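Matching sites in solute-binding protein from Thermoactinomyces vulgaris, a protein that probably binds cyclodextrins and maltodextrins for uptake into the cell, as a solute-binding protein of a sugar transport system (PDB 2ZYM (chain A, 1.80 Å), residues 130-135 and 262-267), and in its relative maltose/maltodextrin-binding protein from Thermus thermophilus (PDB 2GH9 (chain B, 1.95 Å), residues 114-119 and 247-252). Both blocks share one frame: the second was fitted to the first on N, CA, C and O of the twelve residues, RMSD 0.40 Å. Numbering follows each deposited sequence.

Structure 1 (2ZYM); sequences SVALIY and VGVAPL.
Tyr135 lays its ring over Gly263, whose CA stands 3.8 Å from the ring centroid in a CH-pi contact. CG sits between the backbone N and the carbonyl carbon (chi1 60°), which swings the ring across the neighbouring strand; a side chain on Gly263 would collide with it. CE2 reaches on to Ala265 CB. Beneath, strands 132-135 and 262-265 run antiparallel, bound by paired backbone hydrogen bonds between Tyr135 and Gly263 and between Leu133 and Ala265. On the other face, Ala132 CB meets Val264 CG1 at 4.0 Å, and Ile134 CG2 lies 3.9 Å from Gly263 O. Val262 CB stands 4.3 Å from Tyr135 O. Past the strand end, Leu267 turns CD2 back to Ala132 C, 3.7 Å away, and to Leu133 CB. Phe340 of helix 335-345 packs on Ile134 and Val264, and Tyr255 on Val262. In this mixed sheet of the periplasmic-binding-protein fold, strand 132-136 lies between strand 242-247 and the outermost strand 262-265; Ile134's side chain is about 11 Å from a bound glucose unit.

Structure 2 (2GH9); sequences SVALIY and FGIAPF.
Gly248 lies under the ring of Tyr119, its CA 3.7 Å from the ring centroid in a CH-pi contact. With CG between the backbone N and the carbonyl carbon (chi1 56°), the ring swings across the neighbouring strand, where a side chain on Gly248 would collide with it. CE1 reaches on to Ala250 CB. A modelled water in the ring plane lies 3.0 Å from Tyr119 OH and donates to Ile249 O. Beneath, paired backbone hydrogen bonds join Tyr119 with Gly248 and Leu117 with Ala250. On the other face, Ala116 CB meets Ile249 CG2 at 4.0 Å, and Ile118 CG2 lies 3.6 Å from Gly248 O. Phe247 CB stands 3.7 Å from Tyr119 O; its side chain packs on Tyr240 and Lys241 of helix 237-242. Past the strand end, Phe252 crosses Leu117 at about a right angle, CD1 to CD1 4.0 Å. Its ring joins an aromatic cluster with Phe134, Phe149 and Phe162. Phe325 packs on Ala116 and Ile249. Ile118's side chain is about 11 Å from a bound glucose unit of this sugar-binding protein.

What differs
Both sites keep the antiparallel strand pair, with CA atoms coinciding within the error and the backbone hydrogen bonds between Tyr135(A) and Gly263(A) matched by those between Tyr119(B) and Gly248(B). Past the strand end, Leu267(A) is replaced by Phe252(B). Their CB atoms stand 1.0 Å apart after superposition, and beyond CB neither side chain has a counterpart in the other. Leu267(A) CD2 lies 3.7 Å from Ala132(A) C, a contact lost in structure 2, where Phe252(B) CB comes no closer than 5.3 Å to Ala116(B) C; the ring is placed elsewhere, while the touch on Leu133(A) or Leu117(B) is kept. At Val262(A) against Phe247(B), the CB atoms are 1.2 Å apart; CG1 and CG2 of Val262(A) have no counterpart in Phe247(B), whose whole ring has none in Val262(A), though the touch on Tyr135(A) O or Tyr119(B) O persists. Val264(A) against Ile249(B) is milder: the CB atoms coincide within the error, CG1 of Val264(A) and CG2 of Ile249(B) are 1.0 Å apart, CG2 of Val264(A) and CG1 of Ile249(B) 0.8 Å apart, and both side chains touch Ala132(A) or Ala116(B); only CD1 of Ile249(B) lacks a counterpart. Ile134(A) and Ile118(B) still touch Gly263(A) O or Gly248(B) O through CG2 and Ala132(A) O or Ala116(B) O through CD1, but the models differ in chi2, 81° against 174°, leaving the CD1 atoms 1.5 Å apart.

Structure 1 (2ZYM)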
loop_
_atom_site.group_PDB
_atom_site.type_symbol
_atom_site.label_atom_id
_atom_site.label_comp_id
_atom_site.label_asym_id
_atom_site.label_seq_id
_atom_site.Cartn_x
_atom_site.Cartn_y
_atom_site.Cartn_z
ATOM N N SER A 130 -0.164 6.878 0.262
ATOM C CA SER A 130 -0.860 6.907 1.536
ATOM C C SER A 130 -2.344 6.995 1.238
ATOM O O SER A 130 -2.748 7.627 0.258
ATOM C CB SER A 130 -0.431 8.117 2.370
ATOM O OG SER A 130 -1.226 8.237 3.543
ATOM N N VAL A 131 -3.153 6.350 2.074
ATOM C CA VAL A 131 -4.594 6.555 2.020
ATOM C C VAL A 131 -4.901 7.985 2.460
ATOM O O VAL A 131 -4.123 8.595 3.190
ATOM C CB VAL A 131 -5.386 5.544 2.895
ATOM C CG1 VAL A 131 -5.199 4.119 2.382
ATOM C CG2 VAL A 131 -5.004 5.662 4.369
ATOM N N ALA A 132 -6.020 8.519 1.985
ATOM C CA ALA A 132 -6.494 9.836 2.394
ATOM C C ALA A 132 -8.013 9.802 2.363
ATOM O O ALA A 132 -8.597 8.739 2.165
ATOM C CB ALA A 132 -5.956 10.911 1.464
ATOM N N LEU A 133 -8.653 10.947 2.573
ATOM C CA LEU A 133 -10.096 11.023 2.411
ATOM C C LEU A 133 -10.400 11.378 0.963
ATOM O O LEU A 133 -10.093 12.478 0.506
ATOM C CB LEU A 133 -10.729 12.037 3.373
ATOM C CG LEU A 133 -12.261 11.963 3.495
ATOM C CD1 LEU A 133 -12.706 10.733 4.283
ATOM C CD2 LEU A 133 -12.836 13.231 4.117
ATOM N N ILE A 134 -10.969 10.420 0.240
ATOM C CA ILE A 134 -11.418 10.644 -1.129
ATOM C C ILE A 134 -12.928 10.822 -1.071
ATOM O O ILE A 134 -13.648 9.936 -0.607
ATOM C CB ILE A 134 -11.031 9.469 -2.074
ATOM C CG1 ILE A 134 -9.511 9.370 -2.236
ATOM C CG2 ILE A 134 -11.647 9.644 -3.455
ATOM C CD1 ILE A 134 -8.822 8.671 -1.123
ATOM N N TYR A 135 -13.403 11.982 -1.514
ATOM C CA TYR A 135 -14.828 12.278 -1.427
ATOM C C TYR A 135 -15.475 12.603 -2.768
ATOM O O TYR A 135 -14.806 13.017 -3.718
ATOM C CB TYR A 135 -15.119 13.357 -0.370
ATOM C CG TYR A 135 -14.462 14.700 -0.604
ATOM C CD1 TYR A 135 -15.172 15.755 -1.177
ATOM C CD2 TYR A 135 -13.140 14.924 -0.226
ATOM C CE1 TYR A 135 -14.574 16.997 -1.385
ATOM C CE2 TYR A 135 -12.534 16.157 -0.431
ATOM C CZ TYR A 135 -13.258 17.190 -1.004
ATOM O OH TYR A 135 -12.650 18.406 -1.201
ATOM N N VAL A 262 -14.028 13.918 -8.123
ATOM C CA VAL A 262 -13.307 13.478 -6.927
ATOM C C VAL A 262 -12.531 14.584 -6.216
ATOM O O VAL A 262 -11.794 15.351 -6.839
ATOM C CB VAL A 262 -12.374 12.253 -7.197
ATOM C CG1 VAL A 262 -13.185 11.047 -7.664
ATOM C CG2 VAL A 262 -11.280 12.587 -8.198
ATOM N N GLY A 263 -12.721 14.659 -4.906
ATOM C CA GLY A 263 -11.900 15.503 -4.050
ATOM C C GLY A 263 -11.008 14.604 -3.217
ATOM O O GLY A 263 -11.370 13.462 -2.924
ATOM N N VAL A 264 -9.829 15.105 -2.861
ATOM C CA VAL A 264 -8.914 14.383 -1.982
ATOM C C VAL A 264 -8.436 15.319 -0.874
ATOM O O VAL A 264 -7.893 16.392 -1.143
ATOM C CB VAL A 264 -7.693 13.792 -2.746
ATOM C CG1 VAL A 264 -6.809 12.971 -1.805
ATOM C CG2 VAL A 264 -8.145 12.938 -3.923
ATOM N N ALA A 265 -8.655 14.906 0.369
ATOM C CA ALA A 265 -8.211 15.673 1.526
ATOM C C ALA A 265 -7.499 14.763 2.520
ATOM O O ALA A 265 -7.802 13.569 2.590
ATOM C CB ALA A 265 -9.399 16.361 2.189
ATOM N N PRO A 266 -6.536 15.315 3.285
ATOM C CA PRO A 266 -5.988 14.538 4.392
ATOM C C PRO A 266 -7.098 14.131 5.353
ATOM O O PRO A 266 -8.103 14.839 5.472
ATOM C CB PRO A 266 -5.023 15.519 5.077
ATOM C CG PRO A 266 -5.377 16.873 4.549
ATOM C CD PRO A 266 -5.896 16.636 3.170
ATOM N N LEU A 267 -6.932 12.989 6.014
ATOM C CA LEU A 267 -7.908 12.534 6.998
ATOM C C LEU A 267 -8.113 13.621 8.052
ATOM O O LEU A 267 -7.139 14.172 8.563
ATOM C CB LEU A 267 -7.462 11.223 7.662
ATOM C CG LEU A 267 -7.286 9.960 6.806
ATOM C CD1 LEU A 267 -6.903 8.774 7.677
ATOM C CD2 LEU A 267 -8.540 9.635 6.000
#

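Structure 2 (2GH9)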
loop_
_atom_site.group_PDB
_atom_site.type_symbol
_atom_site.label_atom_id
_atom_site.label_comp_id
_atom_site.label_asym_id
_atom_site.label_seq_id
_atom_site.Cartn_x
_atom_site.Cartn_y
_atom_site.Cartn_z
ATOM N N SER B 114 -0.443 6.910 -0.449
ATOM C CA SER B 114 -0.918 6.848 0.925
ATOM C C SER B 114 -2.422 6.828 0.868
ATOM O O SER B 114 -3.013 7.205 -0.143
ATOM C CB SER B 114 -0.433 8.072 1.731
ATOM O OG SER B 114 -1.264 9.200 1.512
ATOM N N VAL B 115 -3.062 6.409 1.954
ATOM C CA VAL B 115 -4.488 6.656 2.078
ATOM C C VAL B 115 -4.758 8.129 2.354
ATOM O O VAL B 115 -3.887 8.900 2.790
ATOM C CB VAL B 115 -5.188 5.750 3.168
ATOM C CG1 VAL B 115 -5.071 4.282 2.766
ATOM C CG2 VAL B 115 -4.638 6.027 4.591
ATOM N N ALA B 116 -5.989 8.515 2.049
ATOM C CA ALA B 116 -6.483 9.864 2.255
ATOM C C ALA B 116 -8.023 9.840 2.243
ATOM O O ALA B 116 -8.651 8.843 1.876
ATOM C CB ALA B 116 -5.991 10.793 1.164
ATOM N N LEU B 117 -8.602 10.968 2.624
ATOM C CA LEU B 117 -10.022 11.180 2.534
ATOM C C LEU B 117 -10.332 11.523 1.076
ATOM O O LEU B 117 -9.992 12.606 0.588
ATOM C CB LEU B 117 -10.471 12.300 3.482
ATOM C CG LEU B 117 -11.969 12.618 3.380
ATOM C CD1 LEU B 117 -12.759 11.433 3.912
ATOM C CD2 LEU B 117 -12.299 13.897 4.106
ATOM N N ILE B 118 -10.950 10.564 0.389
ATOM C CA ILE B 118 -11.387 10.748 -0.976
ATOM C C ILE B 118 -12.911 10.931 -0.921
ATOM O O ILE B 118 -13.644 10.073 -0.429
ATOM C CB ILE B 118 -10.982 9.585 -1.875
ATOM C CG1 ILE B 118 -9.497 9.242 -1.671
ATOM C CG2 ILE B 118 -11.265 9.925 -3.367
ATOM C CD1 ILE B 118 -9.026 7.967 -2.454
ATOM N N TYR B 119 -13.364 12.083 -1.396
ATOM C CA TYR B 119 -14.780 12.466 -1.299
ATOM C C TYR B 119 -15.387 12.659 -2.672
ATOM O O TYR B 119 -14.776 13.285 -3.539
ATOM C CB TYR B 119 -14.995 13.747 -0.462
ATOM C CG TYR B 119 -14.242 14.979 -0.879
ATOM C CD1 TYR B 119 -12.956 15.212 -0.415
ATOM C CD2 TYR B 119 -14.829 15.945 -1.715
ATOM C CE1 TYR B 119 -12.259 16.318 -0.767
ATOM C CE2 TYR B 119 -14.132 17.066 -2.084
ATOM C CZ TYR B 119 -12.843 17.255 -1.607
ATOM O OH TYR B 119 -12.099 18.357 -1.953
ATOM N N PHE B 247 -13.964 13.257 -7.821
ATOM C CA PHE B 247 -13.483 13.122 -6.440
ATOM C C PHE B 247 -12.554 14.263 -6.078
ATOM O O PHE B 247 -11.914 14.879 -6.947
ATOM C CB PHE B 247 -12.771 11.768 -6.212
ATOM C CG PHE B 247 -11.701 11.486 -7.216
ATOM C CD1 PHE B 247 -11.972 10.713 -8.340
ATOM C CD2 PHE B 247 -10.427 12.031 -7.063
ATOM C CE1 PHE B 247 -10.984 10.479 -9.304
ATOM C CE2 PHE B 247 -9.426 11.801 -8.017
ATOM C CZ PHE B 247 -9.703 11.023 -9.132
ATOM N N GLY B 248 -12.490 14.540 -4.780
ATOM C CA GLY B 248 -11.433 15.354 -4.213
ATOM C C GLY B 248 -10.595 14.523 -3.242
ATOM O O GLY B 248 -11.039 13.507 -2.741
ATOM N N ILE B 249 -9.373 14.978 -3.012
ATOM C CA ILE B 249 -8.434 14.369 -2.082
ATOM C C ILE B 249 -8.161 15.366 -0.963
ATOM O O ILE B 249 -7.795 16.533 -1.222
ATOM C CB ILE B 249 -7.110 14.032 -2.807
ATOM C CG1 ILE B 249 -7.378 12.977 -3.888
ATOM C CG2 ILE B 249 -6.016 13.552 -1.799
ATOM C CD1 ILE B 249 -6.370 12.944 -5.010
ATOM N N ALA B 250 -8.318 14.892 0.278
ATOM C CA ALA B 250 -8.088 15.704 1.467
ATOM C C ALA B 250 -7.481 14.826 2.573
ATOM O O ALA B 250 -7.625 13.599 2.547
ATOM C CB ALA B 250 -9.397 16.324 1.936
ATOM N N PRO B 251 -6.785 15.455 3.546
ATOM C CA PRO B 251 -6.374 14.708 4.729
ATOM C C PRO B 251 -7.606 14.225 5.485
ATOM O O PRO B 251 -8.648 14.845 5.419
ATOM C CB PRO B 251 -5.565 15.711 5.568
ATOM C CG PRO B 251 -5.683 17.048 4.896
ATOM C CD PRO B 251 -6.388 16.876 3.580
ATOM N N PHE B 252 -7.474 13.105 6.178
ATOM C CA PHE B 252 -8.538 12.641 7.027
ATOM C C PHE B 252 -8.520 13.508 8.279
ATOM O O PHE B 252 -7.464 13.891 8.712
ATOM C CB PHE B 252 -8.375 11.171 7.375
ATOM C CG PHE B 252 -9.632 10.559 7.923
ATOM C CD1 PHE B 252 -10.635 10.111 7.057
ATOM C CD2 PHE B 252 -9.856 10.521 9.270
ATOM C CE1 PHE B 252 -11.806 9.588 7.551
ATOM C CE2 PHE B 252 -11.030 9.987 9.773
ATOM C CZ PHE B 252 -12.004 9.532 8.917
HETATM O O HOH W 1 -9.337 18.671 -0.804
#